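Local coordinates for capsular polysaccharide export system protein KpsC (PDB 6MGB) that probably transfers Kdo in beta-2,4 linkage, with a GT-B-type fold, in making the glycolipid anchor of bacterial capsules, and binds CMP, at residues 71-76 with 98-103; 92-97 with 104-109. All blocks are in the same frame, centred on the assembly; numbering follows the deposited sequence.

Interaction 1 (71-76 with 98-103)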
loop_
_atom_site.group_PDB
_atom_site.type_symbol
_atom_site.label_atom_id
_atom_site.label_comp_id
_atom_site.label_asym_id
_atom_site.label_seq_id
_atom_site.Cartn_x
_atom_site.Cartn_y
_atom_site.Cartn_z
ATOM N N ALA A 71 -0.769 14.564 1.065
ATOM C CA ALA A 71 -1.608 13.377 1.183
ATOM C C ALA A 71 -0.976 12.417 2.184
ATOM O O ALA A 71 0.158 11.969 1.987
ATOM C CB ALA A 71 -1.773 12.702 -0.176
ATOM N N LEU A 72 -1.701 12.104 3.255
ATOM C CA LEU A 72 -1.209 11.235 4.316
ATOM C C LEU A 72 -1.895 9.876 4.244
ATOM O O LEU A 72 -3.108 9.794 4.030
ATOM C CB LEU A 72 -1.451 11.858 5.693
ATOM C CG LEU A 72 -1.035 13.321 5.857
ATOM C CD1 LEU A 72 -1.401 13.825 7.243
ATOM C CD2 LEU A 72 0.454 13.501 5.601
ATOM N N GLU A 73 -1.110 8.814 4.414
ATOM C CA GLU A 73 -1.632 7.455 4.453
ATOM C C GLU A 73 -0.758 6.624 5.382
ATOM O O GLU A 73 0.366 7.010 5.716
ATOM C CB GLU A 73 -1.666 6.803 3.059
ATOM C CG GLU A 73 -2.446 7.563 1.982
ATOM C CD GLU A 73 -3.950 7.392 2.098
ATOM O OE1 GLU A 73 -4.686 8.117 1.391
ATOM O OE2 GLU A 73 -4.398 6.530 2.884
ATOM N N ASP A 74 -1.284 5.475 5.798
ATOM C CA ASP A 74 -0.459 4.509 6.510
ATOM C C ASP A 74 0.686 4.055 5.618
ATOM O O ASP A 74 0.537 3.938 4.399
ATOM C CB ASP A 74 -1.294 3.303 6.945
ATOM C CG ASP A 74 -2.251 3.632 8.068
ATOM O OD1 ASP A 74 -1.961 4.565 8.845
ATOM O OD2 ASP A 74 -3.294 2.956 8.177
ATOM N N GLY A 75 1.839 3.811 6.228
ATOM C CA GLY A 75 2.963 3.277 5.492
ATOM C C GLY A 75 2.689 1.872 4.993
ATOM O O GLY A 75 1.728 1.207 5.383
ATOM N N PHE A 76 3.565 1.414 4.094
ATOM C CA PHE A 76 3.424 0.067 3.551
ATOM C C PHE A 76 3.681 -0.995 4.612
ATOM O O PHE A 76 3.052 -2.060 4.585
ATOM C CB PHE A 76 4.365 -0.114 2.359
ATOM C CG PHE A 76 3.977 0.696 1.150
ATOM C CD1 PHE A 76 2.675 0.680 0.678
ATOM C CD2 PHE A 76 4.914 1.475 0.490
ATOM C CE1 PHE A 76 2.315 1.421 -0.431
ATOM C CE2 PHE A 76 4.558 2.221 -0.619
ATOM C CZ PHE A 76 3.257 2.194 -1.080
ATOM N N ILE A 98 -0.633 10.944 -4.614
ATOM C CA ILE A 98 -0.610 9.817 -3.689
ATOM C C ILE A 98 -0.404 8.544 -4.496
ATOM O O ILE A 98 -0.829 8.440 -5.649
ATOM C CB ILE A 98 -1.889 9.753 -2.819
ATOM C CG1 ILE A 98 -1.694 8.792 -1.640
ATOM C CG2 ILE A 98 -3.101 9.341 -3.650
ATOM C CD1 ILE A 98 -0.556 9.174 -0.697
ATOM N N TYR A 99 0.253 7.563 -3.870
ATOM C CA TYR A 99 0.823 6.450 -4.625
ATOM C C TYR A 99 -0.238 5.677 -5.400
ATOM O O TYR A 99 0.029 5.198 -6.508
ATOM C CB TYR A 99 1.584 5.509 -3.688
ATOM C CG TYR A 99 0.732 4.848 -2.625
ATOM C CD1 TYR A 99 0.553 5.441 -1.384
ATOM C CD2 TYR A 99 0.114 3.624 -2.859
ATOM C CE1 TYR A 99 -0.221 4.840 -0.407
ATOM C CE2 TYR A 99 -0.661 3.016 -1.889
ATOM C CZ TYR A 99 -0.825 3.629 -0.665
ATOM O OH TYR A 99 -1.597 3.027 0.303
ATOM N N TYR A 100 -1.436 5.523 -4.838
ATOM C CA TYR A 100 -2.454 4.710 -5.491
ATOM C C TYR A 100 -3.267 5.485 -6.520
ATOM O O TYR A 100 -4.116 4.887 -7.187
ATOM C CB TYR A 100 -3.397 4.076 -4.456
ATOM C CG TYR A 100 -4.095 5.041 -3.520
ATOM C CD1 TYR A 100 -5.233 5.729 -3.920
ATOM C CD2 TYR A 100 -3.632 5.240 -2.227
ATOM C CE1 TYR A 100 -5.877 6.601 -3.064
ATOM C CE2 TYR A 100 -4.270 6.108 -1.364
ATOM C CZ TYR A 100 -5.392 6.786 -1.786
ATOM O OH TYR A 100 -6.034 7.653 -0.929
ATOM N N ASP A 101 -3.020 6.782 -6.679
ATOM C CA ASP A 101 -3.747 7.598 -7.652
ATOM C C ASP A 101 -2.959 7.621 -8.957
ATOM O O ASP A 101 -2.008 8.392 -9.112
ATOM C CB ASP A 101 -3.974 9.005 -7.110
ATOM C CG ASP A 101 -4.721 9.893 -8.088
ATOM O OD1 ASP A 101 -5.050 9.424 -9.196
ATOM O OD2 ASP A 101 -4.979 11.065 -7.749
ATOM N N ALA A 102 -3.364 6.777 -9.905
ATOM C CA ALA A 102 -2.699 6.681 -11.199
ATOM C C ALA A 102 -3.122 7.769 -12.182
ATOM O O ALA A 102 -2.580 7.815 -13.293
ATOM C CB ALA A 102 -2.967 5.309 -11.824
ATOM N N THR A 103 -4.065 8.635 -11.814
ATOM C CA THR A 103 -4.522 9.689 -12.716
ATOM C C THR A 103 -3.600 10.903 -12.725
ATOM O O THR A 103 -3.712 11.735 -13.631
ATOM C CB THR A 103 -5.938 10.140 -12.338
ATOM O OG1 THR A 103 -5.898 10.911 -11.129
ATOM C CG2 THR A 103 -6.860 8.937 -12.144
HETATM O O HOH W 1 -1.170 2.536 2.974
#
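Glu73 meets Tyr100 through a chain bent at chi2 (-78°), its CG lying beside the backbone N, while Tyr100 CG sits between its own backbone N and carbonyl carbon, a torsion that swings the ring back beside the turn and brings OH to Glu73. Tyr100 OH donates to Glu73 OE1 at 2.7 Å from above the carboxylate plane, 46° out of it, whereas the carboxylate carbon lies at the edge of the phenol ring, in its plane. The two side chains cross at about a right angle and share one hydrogen bond. Ile98 CD1 rests 3.8 Å from Ala71 CB and 3.7 Å from Glu73 CG, and Ile98 CG2 stands over the centre of the Tyr100 ring.

Residues Ile98 to Asp101 form a type I beta turn packed against Ala71 and Glu73 of strand 69-74 and against Phe76 just beyond it. The strand belongs to the seven-strand mixed sheet of this GT-B-clan protein, which also takes in strands 302-305 and 310-312. The turn's second residue, Tyr99, has both ring faces engaged: Tyr100 CD2 lies over one, offset to the rim, and Phe76 CE1 over the other. The edge of Phe76 points at the face of Tyr99, an edge-to-face pair with ring centroids 4.9 Å apart and planes at 70°. A water lies 2.6 Å from Asp74 O, to which it donates, and 2.7 Å from Tyr99 OH. This aromatic cluster borders the nucleotide site: the Tyr99 side chain comes within about 6 Å of bound CMP at the nearest atoms, and Phe76 O accepts from NE2 of CMP-binding Gln248.

Interaction 2 (92-97 with 104-109)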
loop_
_atom_site.group_PDB
_atom_site.type_symbol
_atom_site.label_atom_id
_atom_site.label_comp_id
_atom_site.label_asym_id
_atom_site.label_seq_id
_atom_site.Cartn_x
_atom_site.Cartn_y
_atom_site.Cartn_z
ATOM N N ILE A 92 3.094 7.584 5.102
ATOM C CA ILE A 92 3.345 8.126 3.773
ATOM C C ILE A 92 2.877 9.574 3.750
ATOM O O ILE A 92 1.741 9.877 4.133
ATOM C CB ILE A 92 2.640 7.288 2.693
ATOM C CG1 ILE A 92 3.423 5.991 2.470
ATOM C CG2 ILE A 92 2.523 8.068 1.385
ATOM C CD1 ILE A 92 2.681 4.948 1.665
ATOM N N VAL A 93 3.759 10.466 3.311
ATOM C CA VAL A 93 3.490 11.898 3.250
ATOM C C VAL A 93 3.862 12.331 1.838
ATOM O O VAL A 93 5.048 12.463 1.516
ATOM C CB VAL A 93 4.280 12.686 4.301
ATOM C CG1 VAL A 93 3.966 14.172 4.213
ATOM C CG2 VAL A 93 3.980 12.154 5.699
ATOM N N ASP A 94 2.861 12.551 0.994
ATOM C CA ASP A 94 3.088 12.797 -0.429
ATOM C C ASP A 94 2.649 14.209 -0.789
ATOM O O ASP A 94 1.434 14.485 -0.817
ATOM C CB ASP A 94 2.333 11.771 -1.274
ATOM C CG ASP A 94 2.807 11.742 -2.715
ATOM O OD1 ASP A 94 3.140 12.816 -3.255
ATOM O OD2 ASP A 94 2.853 10.642 -3.304
ATOM N N PRO A 95 3.571 15.137 -1.064
ATOM C CA PRO A 95 3.170 16.492 -1.457
ATOM C C PRO A 95 2.898 16.664 -2.942
ATOM O O PRO A 95 2.601 17.785 -3.368
ATOM C CB PRO A 95 4.372 17.349 -1.025
ATOM C CG PRO A 95 5.516 16.395 -0.796
ATOM C CD PRO A 95 5.035 14.996 -0.997
ATOM N N VAL A 96 2.994 15.600 -3.736
ATOM C CA VAL A 96 2.767 15.675 -5.176
ATOM C C VAL A 96 1.379 15.128 -5.486
ATOM O O VAL A 96 0.534 15.823 -6.060
ATOM C CB VAL A 96 3.855 14.900 -5.942
ATOM C CG1 VAL A 96 3.537 14.830 -7.429
ATOM C CG2 VAL A 96 5.215 15.547 -5.718
ATOM N N GLY A 97 1.148 13.872 -5.116
ATOM C CA GLY A 97 -0.140 13.232 -5.284
ATOM C C GLY A 97 -0.331 12.179 -4.215
ATOM O O GLY A 97 -0.202 12.478 -3.023
ATOM N N ARG A 104 -2.708 11.023 -11.748
ATOM C CA ARG A 104 -1.759 12.126 -11.669
ATOM C C ARG A 104 -0.392 11.597 -11.260
ATOM O O ARG A 104 -0.275 10.445 -10.822
ATOM C CB ARG A 104 -2.204 13.173 -10.646
ATOM C CG ARG A 104 -3.620 13.694 -10.791
ATOM C CD ARG A 104 -3.986 14.480 -9.543
ATOM N NE ARG A 104 -3.944 13.630 -8.353
ATOM C CZ ARG A 104 -3.645 14.047 -7.125
ATOM N NH1 ARG A 104 -3.343 15.319 -6.894
ATOM N NH2 ARG A 104 -3.636 13.182 -6.121
ATOM N N PRO A 105 0.660 12.402 -11.376
ATOM C CA PRO A 105 1.935 12.022 -10.761
ATOM C C PRO A 105 1.804 11.949 -9.248
ATOM O O PRO A 105 0.955 12.604 -8.639
ATOM C CB PRO A 105 2.887 13.148 -11.186
ATOM C CG PRO A 105 2.250 13.775 -12.374
ATOM C CD PRO A 105 0.774 13.634 -12.174
ATOM N N SER A 106 2.653 11.122 -8.646
ATOM C CA SER A 106 2.857 11.099 -7.207
ATOM C C SER A 106 4.354 11.199 -6.947
ATOM O O SER A 106 5.171 11.037 -7.857
ATOM C CB SER A 106 2.287 9.825 -6.570
ATOM O OG SER A 106 3.080 8.695 -6.898
ATOM N N LEU A 107 4.722 11.473 -5.695
ATOM C CA LEU A 107 6.140 11.483 -5.351
ATOM C C LEU A 107 6.791 10.156 -5.718
ATOM O O LEU A 107 7.891 10.129 -6.278
ATOM C CB LEU A 107 6.325 11.781 -3.863
ATOM C CG LEU A 107 7.759 11.623 -3.337
ATOM C CD1 LEU A 107 8.707 12.591 -4.035
ATOM C CD2 LEU A 107 7.808 11.813 -1.831
ATOM N N LEU A 108 6.115 9.043 -5.423
ATOM C CA LEU A 108 6.682 7.732 -5.721
ATOM C C LEU A 108 6.851 7.539 -7.223
ATOM O O LEU A 108 7.904 7.084 -7.686
ATOM C CB LEU A 108 5.799 6.632 -5.129
ATOM C CG LEU A 108 6.234 5.192 -5.422
ATOM C CD1 LEU A 108 7.674 4.950 -4.996
ATOM C CD2 LEU A 108 5.309 4.204 -4.730
ATOM N N GLU A 109 5.822 7.880 -8.002
ATOM C CA GLU A 109 5.928 7.742 -9.450
ATOM C C GLU A 109 7.067 8.592 -9.994
ATOM O O GLU A 109 7.776 8.176 -10.917
ATOM C CB GLU A 109 4.610 8.129 -10.120
ATOM C CG GLU A 109 4.559 7.783 -11.602
ATOM C CD GLU A 109 3.329 8.334 -12.291
ATOM O OE1 GLU A 109 2.373 7.562 -12.514
ATOM O OE2 GLU A 109 3.317 9.542 -12.606
HETATM O O HOH W 2 -0.020 15.183 -8.986
HETATM O O HOH W 3 -1.868 16.992 -4.619
#
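The carboxylate of Asp94 is approached from three directions: Leu107 N on its syn side, only 16° out of plane, Val96 N nearly in line with the C-O bond of OD1, and Gly97 N from above, 63° out of plane. This is an Asx turn and Asx motif closing strand 90-94, joined here to the first turn of helix 107-114. Asp94 CG is anti to the backbone N (chi1 -165°), which swings the carboxylate toward the helix start. Leu107 N is shared, at 3.2 Å from Asp94 OD1 and 3.1 Å from Asp94 OD2. OD1 also accepts from Val96 N at 2.8 Å and Gly97 N at 2.9 Å, while OD2 has a further bond with Tyr300 OH. An alanine in place of Asp94 would probably leave the N-H groups of Val96, Gly97 and Leu107, and Tyr300 OH, without this common partner and let the turn shift. Ser106 is the N-cap of helix 107-114, its OG accepting from Glu109 N. Arg104, salt-bridged to Asp101, sets its guanidinium obliquely against Gly97, with NH2 3.6 Å from Gly97 CA. One water donates to both backbone oxygens, at 3.0 Å from Val96 O and 2.8 Å from Pro105 O.

The centres of interactions 1 and 2 lie about 7 Å apart, and their segments alternate along the chain: 71-76, 92-97, 98-103, 104-109. Strands 69-74 and 90-94 are antiparallel neighbours in the mixed sheet, joined by the probable hydrogen bonds Ala71 N to Asp94 O and Glu73 O to Ile92 N, both 2.9 Å. From Gly97 the chain passes directly into the turn of interaction 1 and then to helix 107-114, and this continuous run from 92 to 109 ties strand 90-94 to the turn beside the nucleotide site. Interaction 1 is buried and lies near the CMP site, whereas interaction 2 is partly buried, the Leu108 side chain about 12 Å from the nucleotide.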